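Local coordinates for protein peptide methionine sulfoxide reductase msrA/msrB (Neisseria gonorrhoeae, PDB 2H30) that reduces methionine sulfoxide residues in proteins, its N-terminal thioredoxin domain being able to pass electrons from DsbD to the downstream reductase domains, at residues A[74-80]-A[103-109]; A[41-47]-A[122-128]; A[134-138]-A[154-158]. The protein carries 2 engineered substitutions. All blocks are in the same frame, centred on the assembly; numbering follows the deposited sequence.

Contact 1: residues A[74-80]-A[103-109]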
# COMPACT_ATOMS: atom_id res chain seq x y z
N LEU A 74 2.56 -1.20 7.49
CA LEU A 74 1.66 -0.50 6.57
C LEU A 74 2.50 0.23 5.54
O LEU A 74 3.38 1.06 5.87
CB LEU A 74 0.84 0.51 7.36
CG LEU A 74 -0.57 0.12 7.53
CD1 LEU A 74 -1.25 1.15 8.43
CD2 LEU A 74 -1.30 0.13 6.22
N ILE A 75 2.27 -0.15 4.29
CA ILE A 75 2.98 0.52 3.20
C ILE A 75 2.04 0.87 2.05
O ILE A 75 0.92 0.34 1.99
CB ILE A 75 4.16 -0.31 2.70
CG1 ILE A 75 3.63 -1.56 2.07
CG2 ILE A 75 5.16 -0.62 3.86
CD1 ILE A 75 4.68 -2.28 1.26
N THR A 76 2.48 1.77 1.19
CA THR A 76 1.67 2.06 -0.01
C THR A 76 2.56 1.81 -1.23
O THR A 76 3.79 1.87 -1.12
CB THR A 76 1.11 3.50 -0.04
OG1 THR A 76 2.14 4.42 -0.42
CG2 THR A 76 0.53 3.84 1.37
N VAL A 77 1.91 1.55 -2.36
CA VAL A 77 2.61 1.31 -3.62
C VAL A 77 2.02 2.21 -4.70
O VAL A 77 0.82 2.15 -4.96
CB VAL A 77 2.45 -0.10 -4.06
CG1 VAL A 77 3.06 -0.30 -5.48
CG2 VAL A 77 3.17 -1.04 -3.05
N ALA A 78 2.91 2.99 -5.32
CA ALA A 78 2.59 3.70 -6.57
C ALA A 78 3.40 3.02 -7.65
O ALA A 78 4.44 2.47 -7.37
CB ALA A 78 2.93 5.16 -6.51
N SER A 79 2.87 3.07 -8.88
CA SER A 79 3.41 2.22 -9.98
C SER A 79 3.72 3.09 -11.19
O SER A 79 2.90 3.15 -12.11
CB SER A 79 2.44 1.08 -10.30
OG SER A 79 2.26 0.22 -9.17
N PRO A 80 4.87 3.77 -11.17
CA PRO A 80 5.19 4.67 -12.31
C PRO A 80 5.08 3.96 -13.66
O PRO A 80 5.52 2.82 -13.82
CB PRO A 80 6.64 5.09 -12.02
CG PRO A 80 6.72 5.11 -10.48
CD PRO A 80 5.89 3.84 -10.12
N LEU A 103 4.62 8.47 5.61
CA LEU A 103 3.97 7.46 4.80
C LEU A 103 4.94 6.73 3.85
O LEU A 103 5.52 7.37 2.97
CB LEU A 103 2.94 8.19 3.91
CG LEU A 103 2.03 7.19 3.11
CD1 LEU A 103 1.20 6.30 4.00
CD2 LEU A 103 1.17 8.04 2.20
N PRO A 104 5.09 5.40 3.99
CA PRO A 104 5.95 4.72 3.02
C PRO A 104 5.33 4.60 1.65
O PRO A 104 4.14 4.20 1.56
CB PRO A 104 6.18 3.34 3.65
CG PRO A 104 5.71 3.49 5.09
CD PRO A 104 4.61 4.52 5.06
N VAL A 105 6.06 5.07 0.63
CA VAL A 105 5.58 4.95 -0.72
C VAL A 105 6.59 4.16 -1.53
O VAL A 105 7.61 4.74 -1.98
CB VAL A 105 5.30 6.31 -1.38
CG1 VAL A 105 4.79 6.05 -2.80
CG2 VAL A 105 4.26 7.14 -0.55
N VAL A 106 6.28 2.90 -1.79
CA VAL A 106 7.16 2.10 -2.67
C VAL A 106 6.84 2.50 -4.09
O VAL A 106 5.68 2.64 -4.47
CB VAL A 106 6.86 0.62 -2.46
CG1 VAL A 106 7.60 -0.29 -3.52
CG2 VAL A 106 7.19 0.20 -1.06
N THR A 107 7.86 2.61 -4.94
CA THR A 107 7.67 2.94 -6.34
C THR A 107 7.97 1.68 -7.16
O THR A 107 9.14 1.22 -7.20
CB THR A 107 8.52 4.15 -6.76
OG1 THR A 107 9.91 3.99 -6.40
CG2 THR A 107 8.00 5.40 -6.13
N ASP A 108 6.95 1.13 -7.78
CA ASP A 108 7.06 -0.13 -8.54
C ASP A 108 6.99 0.25 -10.01
O ASP A 108 5.93 0.38 -10.59
CB ASP A 108 5.87 -1.02 -8.18
CG ASP A 108 5.91 -2.38 -8.84
OD1 ASP A 108 6.69 -2.57 -9.82
OD2 ASP A 108 5.12 -3.25 -8.40
N ASN A 109 8.18 0.43 -10.63
CA ASN A 109 8.20 0.91 -12.00
C ASN A 109 7.56 -0.14 -12.89
O ASN A 109 8.02 -1.32 -12.87
CB ASN A 109 9.67 1.17 -12.38
CG ASN A 109 9.82 1.91 -13.73
OD1 ASN A 109 10.92 1.95 -14.30
ND2 ASN A 109 8.74 2.47 -14.24
O HOH W 1 2.61 -2.42 -8.38

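Contact 2: residues A[41-47]-A[122-128]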
# COMPACT_ATOMS: atom_id res chain seq x y z
N THR A 41 1.70 -7.56 6.28
CA THR A 41 1.87 -6.29 5.62
C THR A 41 0.57 -5.92 4.96
O THR A 41 -0.04 -6.72 4.20
CB THR A 41 2.99 -6.37 4.57
OG1 THR A 41 4.23 -6.67 5.29
CG2 THR A 41 3.22 -5.03 3.88
N LEU A 42 0.13 -4.68 5.24
CA LEU A 42 -1.11 -4.16 4.64
C LEU A 42 -0.65 -3.14 3.62
O LEU A 42 0.07 -2.19 3.97
CB LEU A 42 -1.96 -3.50 5.73
CG LEU A 42 -3.24 -2.91 5.16
CD1 LEU A 42 -4.18 -3.97 4.53
CD2 LEU A 42 -3.88 -2.17 6.40
N ILE A 43 -1.00 -3.38 2.35
CA ILE A 43 -0.47 -2.54 1.25
C ILE A 43 -1.60 -1.78 0.59
O ILE A 43 -2.60 -2.40 0.18
CB ILE A 43 0.17 -3.39 0.16
CG1 ILE A 43 1.29 -4.25 0.76
CG2 ILE A 43 0.70 -2.48 -0.97
CD1 ILE A 43 1.83 -5.25 -0.27
N LYS A 44 -1.45 -0.49 0.47
CA LYS A 44 -2.44 0.34 -0.28
C LYS A 44 -1.84 0.68 -1.65
O LYS A 44 -0.75 1.31 -1.67
CB LYS A 44 -2.68 1.66 0.45
CG LYS A 44 -3.78 2.48 -0.28
CD LYS A 44 -4.01 3.79 0.41
CE LYS A 44 -5.46 4.25 -0.04
NZ LYS A 44 -5.86 5.26 0.87
N PHE A 45 -2.55 0.29 -2.72
CA PHE A 45 -2.15 0.63 -4.10
C PHE A 45 -2.92 1.88 -4.49
O PHE A 45 -4.15 1.96 -4.30
CB PHE A 45 -2.53 -0.51 -5.07
CG PHE A 45 -1.75 -1.76 -4.80
CD1 PHE A 45 -2.15 -2.67 -3.83
CD2 PHE A 45 -0.57 -1.98 -5.49
CE1 PHE A 45 -1.37 -3.83 -3.60
CE2 PHE A 45 0.20 -3.15 -5.29
CZ PHE A 45 -0.18 -4.08 -4.34
N TRP A 46 -2.21 2.80 -5.12
CA TRP A 46 -2.81 4.08 -5.50
C TRP A 46 -2.10 4.69 -6.70
O TRP A 46 -1.07 4.17 -7.16
CB TRP A 46 -2.79 5.04 -4.30
CG TRP A 46 -1.43 5.45 -3.82
CD1 TRP A 46 -0.59 4.72 -3.00
CD2 TRP A 46 -0.79 6.71 -4.03
NE1 TRP A 46 0.58 5.46 -2.73
CE2 TRP A 46 0.47 6.66 -3.39
CE3 TRP A 46 -1.13 7.84 -4.78
CZ2 TRP A 46 1.36 7.74 -3.38
CZ3 TRP A 46 -0.22 8.91 -4.79
CH2 TRP A 46 1.00 8.86 -4.12
N ALA A 47 -2.68 5.79 -7.22
CA ALA A 47 -2.10 6.56 -8.31
C ALA A 47 -2.33 8.02 -8.10
O ALA A 47 -3.35 8.42 -7.51
CB ALA A 47 -2.69 6.15 -9.64
N TYR A 122 -8.15 1.65 -8.30
CA TYR A 122 -7.55 2.31 -7.13
C TYR A 122 -8.60 3.10 -6.38
O TYR A 122 -9.58 3.64 -7.00
CB TYR A 122 -6.48 3.28 -7.57
CG TYR A 122 -5.28 2.66 -8.28
CD1 TYR A 122 -4.65 1.52 -7.75
CD2 TYR A 122 -4.76 3.24 -9.41
CE1 TYR A 122 -3.47 1.00 -8.36
CE2 TYR A 122 -3.61 2.69 -10.03
CZ TYR A 122 -2.99 1.60 -9.47
OH TYR A 122 -1.85 1.08 -10.00
N PRO A 123 -8.40 3.21 -5.07
CA PRO A 123 -7.40 2.45 -4.30
C PRO A 123 -7.81 0.99 -4.24
O PRO A 123 -8.97 0.64 -4.48
CB PRO A 123 -7.51 3.04 -2.89
CG PRO A 123 -8.84 3.75 -2.86
CD PRO A 123 -9.30 4.04 -4.22
N SER A 124 -6.83 0.15 -3.96
CA SER A 124 -7.11 -1.23 -3.55
C SER A 124 -6.09 -1.58 -2.50
O SER A 124 -5.05 -0.89 -2.37
CB SER A 124 -6.92 -2.22 -4.71
OG SER A 124 -8.03 -2.11 -5.63
N TRP A 125 -6.40 -2.64 -1.75
CA TRP A 125 -5.52 -3.04 -0.63
C TRP A 125 -5.18 -4.49 -0.73
O TRP A 125 -6.01 -5.28 -1.22
CB TRP A 125 -6.27 -2.82 0.68
CG TRP A 125 -6.50 -1.33 0.98
CD1 TRP A 125 -7.52 -0.50 0.46
CD2 TRP A 125 -5.76 -0.54 1.90
NE1 TRP A 125 -7.37 0.77 1.02
CE2 TRP A 125 -6.31 0.77 1.89
CE3 TRP A 125 -4.64 -0.80 2.68
CZ2 TRP A 125 -5.79 1.80 2.71
CZ3 TRP A 125 -4.11 0.21 3.51
CH2 TRP A 125 -4.69 1.52 3.50
N ALA A 126 -3.97 -4.84 -0.30
CA ALA A 126 -3.66 -6.28 -0.17
C ALA A 126 -3.11 -6.56 1.21
O ALA A 126 -2.40 -5.75 1.78
CB ALA A 126 -2.66 -6.71 -1.24
N LEU A 127 -3.47 -7.74 1.77
CA LEU A 127 -2.92 -8.16 3.02
C LEU A 127 -1.99 -9.36 2.69
O LEU A 127 -2.47 -10.33 2.11
CB LEU A 127 -4.05 -8.54 4.00
CG LEU A 127 -3.49 -9.02 5.35
CD1 LEU A 127 -3.07 -7.80 6.13
CD2 LEU A 127 -4.59 -9.79 6.00
N ILE A 128 -0.74 -9.17 3.06
CA ILE A 128 0.34 -10.20 2.90
C ILE A 128 0.61 -10.77 4.29
O ILE A 128 0.88 -10.05 5.23
CB ILE A 128 1.64 -9.59 2.38
CG1 ILE A 128 1.39 -8.68 1.17
CG2 ILE A 128 2.65 -10.70 2.01
CD1 ILE A 128 0.70 -9.38 0.03
O HOH W 2 -8.69 3.35 1.34
O HOH W 3 0.09 1.05 -7.74

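Contact 3: residues A[134-138]-A[154-158]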
# COMPACT_ATOMS: atom_id res chain seq x y z
N VAL A 134 0.03 -13.98 -0.19
CA VAL A 134 -1.10 -13.06 -0.33
C VAL A 134 -2.32 -13.69 0.32
O VAL A 134 -2.75 -14.81 -0.01
CB VAL A 134 -1.42 -12.82 -1.80
CG1 VAL A 134 -2.63 -11.86 -1.94
CG2 VAL A 134 -0.19 -12.16 -2.47
N GLN A 135 -2.93 -12.96 1.27
CA GLN A 135 -4.09 -13.46 2.02
C GLN A 135 -5.42 -12.83 1.64
O GLN A 135 -6.47 -13.46 1.73
CB GLN A 135 -3.87 -13.31 3.52
CG GLN A 135 -2.66 -14.16 3.91
CD GLN A 135 -2.35 -14.10 5.35
OE1 GLN A 135 -2.54 -13.10 6.00
NE2 GLN A 135 -1.69 -15.17 5.83
N ARG A 136 -5.39 -11.58 1.19
CA ARG A 136 -6.63 -10.91 0.89
C ARG A 136 -6.32 -9.74 -0.04
O ARG A 136 -5.27 -9.08 0.10
CB ARG A 136 -7.22 -10.30 2.20
CG ARG A 136 -8.59 -9.67 2.10
CD ARG A 136 -9.69 -10.79 2.08
NE ARG A 136 -11.02 -10.22 2.08
CZ ARG A 136 -11.74 -10.09 3.19
NH1 ARG A 136 -11.23 -10.51 4.35
NH2 ARG A 136 -12.95 -9.57 3.10
N ILE A 137 -7.20 -9.53 -1.01
CA ILE A 137 -7.17 -8.30 -1.86
C ILE A 137 -8.55 -7.68 -1.81
O ILE A 137 -9.60 -8.35 -1.95
CB ILE A 137 -6.84 -8.63 -3.34
CG1 ILE A 137 -5.42 -9.22 -3.43
CG2 ILE A 137 -6.91 -7.37 -4.18
CD1 ILE A 137 -5.13 -9.94 -4.75
N VAL A 138 -8.57 -6.37 -1.53
CA VAL A 138 -9.81 -5.63 -1.44
C VAL A 138 -9.79 -4.54 -2.49
O VAL A 138 -8.90 -3.70 -2.51
CB VAL A 138 -9.95 -4.99 -0.02
CG1 VAL A 138 -11.25 -4.16 0.06
CG2 VAL A 138 -9.95 -6.13 1.05
N PRO A 154 -7.13 -11.96 8.41
CA PRO A 154 -7.20 -11.70 6.95
C PRO A 154 -8.55 -12.06 6.29
O PRO A 154 -8.88 -11.55 5.20
CB PRO A 154 -6.11 -12.63 6.39
CG PRO A 154 -5.83 -13.65 7.48
CD PRO A 154 -6.04 -12.87 8.79
N ASN A 155 -9.34 -12.91 6.97
CA ASN A 155 -10.65 -13.33 6.46
C ASN A 155 -11.81 -12.56 7.05
O ASN A 155 -12.96 -12.91 6.85
CB ASN A 155 -10.87 -14.82 6.71
CG ASN A 155 -9.82 -15.65 6.05
OD1 ASN A 155 -9.52 -15.44 4.87
ND2 ASN A 155 -9.21 -16.54 6.80
N ALA A 156 -11.49 -11.44 7.70
CA ALA A 156 -12.54 -10.58 8.23
C ALA A 156 -13.63 -10.23 7.26
O ALA A 156 -13.38 -9.85 6.10
CB ALA A 156 -11.93 -9.27 8.78
N ASP A 157 -14.88 -10.20 7.75
CA ASP A 157 -15.98 -9.75 6.99
C ASP A 157 -16.05 -8.22 6.94
O ASP A 157 -16.55 -7.58 7.88
CB ASP A 157 -17.30 -10.29 7.59
CG ASP A 157 -18.52 -9.78 6.87
OD1 ASP A 157 -18.44 -8.89 5.95
OD2 ASP A 157 -19.63 -10.26 7.24
N LEU A 158 -15.51 -7.62 5.90
CA LEU A 158 -15.51 -6.18 5.84
C LEU A 158 -16.84 -5.52 5.50
O LEU A 158 -17.10 -4.37 5.83
CB LEU A 158 -14.41 -5.73 4.86
CG LEU A 158 -13.04 -6.31 5.15
CD1 LEU A 158 -12.08 -5.72 4.11
CD2 LEU A 158 -12.53 -6.01 6.54

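Contact 1: residues A[74-80]-A[103-109]
The carbonyl oxygen of L74 rests on the ring of P104, with L74 O 3.5 Å from P104 CG. I75 works on the same proline from the next position along: its CG2 branch meets P104 CB, coming almost perpendicularly to the ring's own direction, while CD1 reaches forward to CG2 of V106. T76 is held harder. Its hydroxyl gives a bond of 2.8 Å from T76 OG1 to P104 O, in the carbonyl plane and on a lone pair; its backbone N goes to the same oxygen but arrives from above that plane. A chi1 of 78° puts OG1 between the residue's own N and carbonyl carbon and leaves CG2 to press on L103, 3.7 Å from T76 CG2 to L103 CD1. OG1 also accepts from NE1 of W46, so the hydroxyl both gives and takes a bond. T76 O then takes the N-H of V106 at 2.8 Å from V106 N. This is parallel pairing inside a beta-alpha-beta unit of the thioredoxin fold: strand 73-78 crosses over through helix 90-95 and returns as strand 105-107. V77 and V106 run alongside each other, with V77 CG2 4.1 Å from V106 CB, on the face they share with I43. A78 turns to the other face, where V105 and F91 of the helix meet it; A78 N bonds V106 O at 2.9 Å, and A78 O receives D108 N. From S79, OG reaches D108 through a water that donates to D108 OD2 at 2.6 Å, and this carboxylate also accepts the backbone N-H groups of T112 and I113 at helix 112-116. P80 lays CD against D108 O, and P80 O accepts a long bond of 3.3 Å from N109 ND2, the donor standing 60° out of the carbonyl plane.

Contact 2: residues A[41-47]-A[122-128]
K44 lies flat over W125: its CB sits 3.6 Å from the centroid of the indole six-membered ring, only 9° off the normal, a CH-pi contact on one face. CG anti to the backbone N (chi1 -176°) and an extended chain beyond it carry the aliphatic part across the ring, with K44 CD 3.5 Å from W125 CZ2. L42 comes in obliquely by the CE3-CZ3 bond of the same ring, with L42 CG 3.5 Å from W125 CE3. On the reverse face of the sheet I43 CD1 meets I128 CG1 at 3.7 Å, and the F45 ring turns its edge to S124 O and A126 CB. Behind this close packing runs a regular antiparallel pairing of strands 41-45 and 124-128, central in the thioredoxin sheet.

The grip slackens toward 46-47 and the partly exposed Y122. The last backbone bond, from S124 N to F45 O, stretches to 3.3 Å, and beyond it Y122 spreads one ring face over the W46-A47 peptide, with A47 CB 3.6 Å from Y122 CD2. Y122 OH bonds a water at 3.0 Å that also makes a weak bond to W46 O. P123 follows a cis peptide bond, the cis-proline of thioredoxins; Y122 and W46 both touch C53, one of the two cysteines of a probable CxxC redox site.

A second water accepts from W125 NE1 and, weakly, from K44 NZ, whose main partner is E56 in a salt bridge. The lysine thus spends its methylenes on the indole and its ammonium on a carboxylate, an arrangement that probably makes its charge tolerable in a largely buried strand.

Contact 3: residues A[134-138]-A[154-158]
R136 reaches across to the backbone of the loop after helix 144-152 and makes all three hydrogen bonds of the contact. R136 NH1 has two acceptors, P154 O at 2.7 Å and A156 O at 2.8 Å; R136 NH2 adds a second hold on A156 O at 3.0 Å. A156 O is thus taken end-on by both nitrogens, and since both oxygens lie within 2° of the guanidinium plane, the three bonds hold the group against rotation. A bend at chi2 (78°) wraps the chain round P154 O, bringing R136 CD to 3.3 Å of it before the guanidinium arrives. L158 meets the group differently, with CD1 over one face and L158 CG 3.9 Å from R136 NH2, while L150 of the helix also packs on the arginine.

Either side of the arginine the contact is apolar or borrowed from elsewhere. Q135 lays its amide oxygen on the proline, with Q135 OE1 3.6 Å from P154 CB, and its NE2 is satisfied by D133 OD2. V138 CG2 touches L158 CD1 at 3.8 Å. In the loop itself, N155 N is bonded to N153 OD1, L158 O accepts from NE2 of Q146, and D157 OD2 pairs with the hydroxyl of S160. Q135 and R136 both stand opposite L127 in a classic beta bulge, and both send their CB toward the loop.

No carboxylate across the contact touches the guanidinium, as D157 OD1 stays 6.2 Å from R136 NH2. Within this contact the positive charge is probably offset by carbonyl dipoles, and the three bonds of R136 tie the loop's backbone to the outer strand.

In the fold
Contacts 1 and 2 form the buried centre of one mixed sheet and share a border: strands 73-78 and 41-45 are neighbours, with K44 bonded by its backbone to I75 and V77. Contact 1 pairs parallel strands inside the loop of chain that contact 2 closes with antiparallel ones. Contact 3, partly buried and about 20 Å from contact 1 between centres, sits at the outer strand 134-139, yet meets contact 2 through L127, which bonds to Q135 and R136 and packs on P154. The chemistry shifts accordingly: main-chain pairing and apolar packing inside, one arginine holding loop carbonyls at the margin.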